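Long-range contact in packaging protein UL32 (PDB 6XF9), which forms a pentameric ring required for herpesviral packaging and is thought to control cleavage and packaging of the viral genomic DNA: residues Leu122-His130 with Cys278-Leu286. Sequence-based numbering, arbitrary orientation.
Sequences LMGIDLQLH and CLMHPTLGL. With ZN (zinc ion), chain O.
With CG anti to its carbonyl carbon (chi1 -71°) and the chain extended beyond it (chi2 -167°), Gln128 carries its amide from helix 124-133 onto the backbone of Met280, His281 and Pro282. NE2 donates a weak hydrogen bond to His281 O (3.2 Å), bent to 139° at the hydrogen, and faces the Met280-His281 peptide, 3.2 Å from Met280 C. The same amide's OE1 lies 3.1 Å from His281 C and 3.6 Å from the Pro282 ring at CD, at the start of the type I turn His281-Leu284. One turn earlier on the helix, Gly124 and Met280 bring their CA atoms within 4.4 Å; Met280 CG lies directly against Gly124 CA (3.7 Å), where no side chain holds the loop off the helix. Ile125 CD1 and Leu284 CD2 add a loose apolar touch at 4.4 Å. Met280 O is hydrogen-bonded to Thr92, whose helix 89-106 also packs on Gln128. Two residues beyond Gln128, His130 binds zinc through ND1 together with Cys52, Cys55 and Cys136, while His281 sits beside another zinc site, that of Cys296 and Cys299, and is not one of its ligands. The Gln128 amide laid against loop main chain, its NE2 weakly bonded, and close packing at Gly124 thus join this zinc-bearing helix to the loop.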
ATOM      1  N   LEU D 122     -19.465   9.475  44.295  1.00 51.19           N
ATOM      2  CA  LEU D 122     -18.277   8.888  43.704  1.00 49.79           C
ATOM      3  C   LEU D 122     -18.397   7.419  43.365  1.00 51.53           C
ATOM      4  O   LEU D 122     -19.017   6.674  44.073  1.00 53.19           O
ATOM      5  CB  LEU D 122     -17.072   9.047  44.604  1.00 47.57           C
ATOM      6  CG  LEU D 122     -16.359  10.351  44.803  1.00 45.59           C
ATOM      7  CD1 LEU D 122     -15.092  10.093  45.513  1.00 43.88           C
ATOM      8  CD2 LEU D 122     -16.058  11.072  43.555  1.00 44.62           C
ATOM      9  N   MET D 123     -17.752   7.009  42.287  1.00 65.17           N
ATOM     10  CA  MET D 123     -17.761   5.614  41.892  1.00 66.71           C
ATOM     11  C   MET D 123     -16.345   5.094  41.732  1.00 64.52           C
ATOM     12  O   MET D 123     -15.384   5.864  41.618  1.00 61.43           O
ATOM     13  CB  MET D 123     -18.535   5.437  40.601  1.00 68.44           C
ATOM     14  CG  MET D 123     -19.929   5.893  40.821  1.00 70.15           C
ATOM     15  SD  MET D 123     -21.075   4.703  40.189  1.00 73.06           S
ATOM     16  CE  MET D 123     -22.587   5.568  40.530  1.00 73.42           C
ATOM     17  N   GLY D 124     -16.252   3.759  41.683  1.00 62.48           N
ATOM     18  CA  GLY D 124     -14.963   3.109  41.498  1.00 59.59           C
ATOM     19  C   GLY D 124     -14.187   3.684  40.336  1.00 56.27           C
ATOM     20  O   GLY D 124     -12.976   3.896  40.424  1.00 53.56           O
ATOM     21  N   ILE D 125     -14.872   3.960  39.230  1.00 53.85           N
ATOM     22  CA  ILE D 125     -14.156   4.505  38.086  1.00 50.88           C
ATOM     23  C   ILE D 125     -13.566   5.866  38.434  1.00 49.33           C
ATOM     24  O   ILE D 125     -12.481   6.214  37.954  1.00 46.99           O
ATOM     25  CB  ILE D 125     -15.080   4.569  36.853  1.00 52.17           C
ATOM     26  CG1 ILE D 125     -14.249   4.737  35.582  1.00 49.29           C
ATOM     27  CG2 ILE D 125     -16.104   5.700  36.983  1.00 54.44           C
ATOM     28  CD1 ILE D 125     -13.155   3.708  35.458  1.00 47.11           C
ATOM     29  N   ASP D 126     -14.232   6.642  39.303  1.00 58.98           N
ATOM     30  CA  ASP D 126     -13.720   7.974  39.636  1.00 57.21           C
ATOM     31  C   ASP D 126     -12.454   7.892  40.480  1.00 55.21           C
ATOM     32  O   ASP D 126     -11.519   8.686  40.282  1.00 53.33           O
ATOM     33  CB  ASP D 126     -14.781   8.787  40.371  1.00 58.94           C
ATOM     34  CG  ASP D 126     -16.045   8.959  39.561  1.00 61.25           C
ATOM     35  OD1 ASP D 126     -15.947   9.516  38.442  1.00 60.60           O
ATOM     36  OD2 ASP D 126     -17.134   8.558  40.051  1.00 63.76           O
ATOM     37  N   LEU D 127     -12.419   6.943  41.431  1.00 54.72           N
ATOM     38  CA  LEU D 127     -11.213   6.681  42.217  1.00 53.01           C
ATOM     39  C   LEU D 127     -10.076   6.170  41.338  1.00 51.40           C
ATOM     40  O   LEU D 127      -8.922   6.581  41.500  1.00 50.15           O
ATOM     41  CB  LEU D 127     -11.523   5.677  43.322  1.00 54.40           C
ATOM     42  CG  LEU D 127     -12.563   6.151  44.337  1.00 56.33           C
ATOM     43  CD1 LEU D 127     -12.967   5.006  45.258  1.00 58.23           C
ATOM     44  CD2 LEU D 127     -12.067   7.332  45.149  1.00 55.17           C
ATOM     45  N   GLN D 128     -10.369   5.207  40.455  1.00 45.76           N
ATOM     46  CA  GLN D 128      -9.362   4.680  39.531  1.00 44.04           C
ATOM     47  C   GLN D 128      -8.780   5.770  38.634  1.00 42.65           C
ATOM     48  O   GLN D 128      -7.565   5.839  38.426  1.00 41.68           O
ATOM     49  CB  GLN D 128      -9.993   3.604  38.666  1.00 44.94           C
ATOM     50  CG  GLN D 128     -10.305   2.330  39.371  1.00 46.50           C
ATOM     51  CD  GLN D 128     -10.626   1.236  38.382  1.00 46.95           C
ATOM     52  OE1 GLN D 128      -9.731   0.617  37.818  1.00 45.87           O
ATOM     53  NE2 GLN D 128     -11.910   1.029  38.124  1.00 48.99           N
ATOM     54  N   LEU D 129      -9.642   6.603  38.051  1.00 47.60           N
ATOM     55  CA  LEU D 129      -9.167   7.653  37.151  1.00 46.91           C
ATOM     56  C   LEU D 129      -8.307   8.667  37.897  1.00 46.59           C
ATOM     57  O   LEU D 129      -7.270   9.116  37.382  1.00 46.20           O
ATOM     58  CB  LEU D 129     -10.354   8.335  36.464  1.00 48.08           C
ATOM     59  CG  LEU D 129     -11.022   7.607  35.285  1.00 48.60           C
ATOM     60  CD1 LEU D 129     -12.297   8.303  34.846  1.00 50.43           C
ATOM     61  CD2 LEU D 129     -10.048   7.561  34.111  1.00 47.39           C
ATOM     62  N   HIS D 130      -8.728   9.058  39.107  1.00 45.07           N
ATOM     63  CA  HIS D 130      -8.009  10.106  39.829  1.00 44.90           C
ATOM     64  C   HIS D 130      -6.700   9.597  40.420  1.00 44.32           C
ATOM     65  O   HIS D 130      -5.650  10.233  40.271  1.00 44.34           O
ATOM     66  CB  HIS D 130      -8.899  10.710  40.917  1.00 45.95           C
ATOM     67  CG  HIS D 130      -8.208  11.748  41.745  1.00 45.85           C
ATOM     68  ND1 HIS D 130      -8.043  13.046  41.320  1.00 45.97           N
ATOM     69  CD2 HIS D 130      -7.642  11.675  42.975  1.00 45.77           C
ATOM     70  CE1 HIS D 130      -7.397  13.728  42.248  1.00 46.30           C
ATOM     71  NE2 HIS D 130      -7.138  12.919  43.261  1.00 46.03           N
ATOM     72  N   CYS D 278     -16.325  -5.526  39.938  1.00 52.34           N
ATOM     73  CA  CYS D 278     -15.306  -5.391  38.906  1.00 50.86           C
ATOM     74  C   CYS D 278     -15.243  -3.991  38.321  1.00 51.22           C
ATOM     75  O   CYS D 278     -14.268  -3.679  37.635  1.00 49.82           O
ATOM     76  CB  CYS D 278     -15.549  -6.410  37.784  1.00 50.41           C
ATOM     77  SG  CYS D 278     -17.165  -6.271  36.970  1.00 52.37           S
ATOM     78  N   LEU D 279     -16.236  -3.138  38.584  1.00 43.16           N
ATOM     79  CA  LEU D 279     -16.176  -1.755  38.138  1.00 43.53           C
ATOM     80  C   LEU D 279     -15.228  -0.926  38.979  1.00 42.41           C
ATOM     81  O   LEU D 279     -15.188   0.299  38.813  1.00 42.97           O
ATOM     82  CB  LEU D 279     -17.571  -1.130  38.133  1.00 45.67           C
ATOM     83  CG  LEU D 279     -18.545  -1.783  37.156  1.00 46.93           C
ATOM     84  CD1 LEU D 279     -19.938  -1.172  37.253  1.00 47.97           C
ATOM     85  CD2 LEU D 279     -18.022  -1.663  35.738  1.00 45.80           C
ATOM     86  N   MET D 280     -14.501  -1.563  39.902  1.00 52.18           N
ATOM     87  CA  MET D 280     -13.397  -0.943  40.622  1.00 50.01           C
ATOM     88  C   MET D 280     -12.028  -1.432  40.164  1.00 47.91           C
ATOM     89  O   MET D 280     -11.012  -0.983  40.706  1.00 45.16           O
ATOM     90  CB  MET D 280     -13.532  -1.190  42.123  1.00 48.97           C
ATOM     91  CG  MET D 280     -14.580  -0.360  42.790  1.00 50.06           C
ATOM     92  SD  MET D 280     -14.866  -1.023  44.424  1.00 49.36           S
ATOM     93  CE  MET D 280     -13.455  -0.407  45.326  1.00 46.26           C
ATOM     94  N   HIS D 281     -11.973  -2.311  39.196  1.00 54.60           N
ATOM     95  CA  HIS D 281     -10.831  -2.964  38.597  1.00 51.69           C
ATOM     96  C   HIS D 281     -10.543  -2.323  37.241  1.00 50.23           C
ATOM     97  O   HIS D 281     -11.455  -1.783  36.605  1.00 51.87           O
ATOM     98  CB  HIS D 281     -11.123  -4.453  38.404  1.00 52.19           C
ATOM     99  CG  HIS D 281      -9.905  -5.268  38.133  1.00 50.03           C
ATOM    100  ND1 HIS D 281      -9.320  -5.340  36.887  1.00 48.00           N
ATOM    101  CD2 HIS D 281      -9.168  -6.065  38.944  1.00 49.74           C
ATOM    102  CE1 HIS D 281      -8.251  -6.118  36.950  1.00 46.45           C
ATOM    103  NE2 HIS D 281      -8.136  -6.572  38.188  1.00 47.54           N
ATOM    104  N   PRO D 282      -9.295  -2.332  36.754  1.00 42.20           N
ATOM    105  CA  PRO D 282      -9.007  -1.664  35.468  1.00 41.02           C
ATOM    106  C   PRO D 282      -9.766  -2.210  34.254  1.00 42.22           C
ATOM    107  O   PRO D 282     -10.003  -1.452  33.302  1.00 42.52           O
ATOM    108  CB  PRO D 282      -7.492  -1.850  35.316  1.00 37.95           C
ATOM    109  CG  PRO D 282      -7.039  -2.725  36.511  1.00 37.38           C
ATOM    110  CD  PRO D 282      -8.073  -2.511  37.550  1.00 39.84           C
ATOM    111  N   THR D 283     -10.122  -3.492  34.218  1.00 48.28           N
ATOM    112  CA  THR D 283     -10.742  -4.054  33.022  1.00 48.58           C
ATOM    113  C   THR D 283     -12.274  -3.982  33.024  1.00 51.43           C
ATOM    114  O   THR D 283     -12.901  -4.364  32.028  1.00 51.88           O
ATOM    115  CB  THR D 283     -10.289  -5.499  32.846  1.00 47.33           C
ATOM    116  OG1 THR D 283     -10.916  -6.288  33.854  1.00 49.14           O
ATOM    117  CG2 THR D 283      -8.790  -5.611  33.017  1.00 44.59           C
ATOM    118  N   LEU D 284     -12.899  -3.519  34.107  1.00 42.29           N
ATOM    119  CA  LEU D 284     -14.337  -3.245  34.127  1.00 44.92           C
ATOM    120  C   LEU D 284     -15.176  -4.482  33.798  1.00 45.55           C
ATOM    121  O   LEU D 284     -16.227  -4.380  33.155  1.00 46.77           O
ATOM    122  CB  LEU D 284     -14.683  -2.094  33.180  1.00 45.54           C
ATOM    123  CG  LEU D 284     -13.981  -0.808  33.615  1.00 45.25           C
ATOM    124  CD1 LEU D 284     -14.345   0.387  32.738  1.00 46.28           C
ATOM    125  CD2 LEU D 284     -14.325  -0.546  35.059  1.00 46.76           C
ATOM    126  N   GLY D 285     -14.713  -5.659  34.196  1.00 48.51           N
ATOM    127  CA  GLY D 285     -15.466  -6.879  33.976  1.00 48.72           C
ATOM    128  C   GLY D 285     -14.619  -8.075  34.346  1.00 47.54           C
ATOM    129  O   GLY D 285     -13.403  -7.973  34.541  1.00 46.03           O
ATOM    130  N   LEU D 286     -15.259  -9.211  34.499  1.00 58.33           N
ATOM    131  CA  LEU D 286     -14.579 -10.436  34.766  1.00 57.59           C
ATOM    132  C   LEU D 286     -14.896 -11.447  33.680  1.00 56.87           C
ATOM    133  O   LEU D 286     -15.935 -11.993  33.659  1.00 57.30           O
ATOM    134  CB  LEU D 286     -15.005 -10.962  36.113  1.00 58.03           C
ATOM    135  CG  LEU D 286     -14.421 -12.262  36.532  1.00 57.34           C
ATOM    136  CD1 LEU D 286     -12.957 -12.159  36.409  1.00 56.75           C
ATOM    137  CD2 LEU D 286     -14.703 -12.515  37.950  1.00 57.64           C
TER
HETATM  138 ZN    ZN O 501      -8.697  14.076  39.670  1.00 50.90          ZN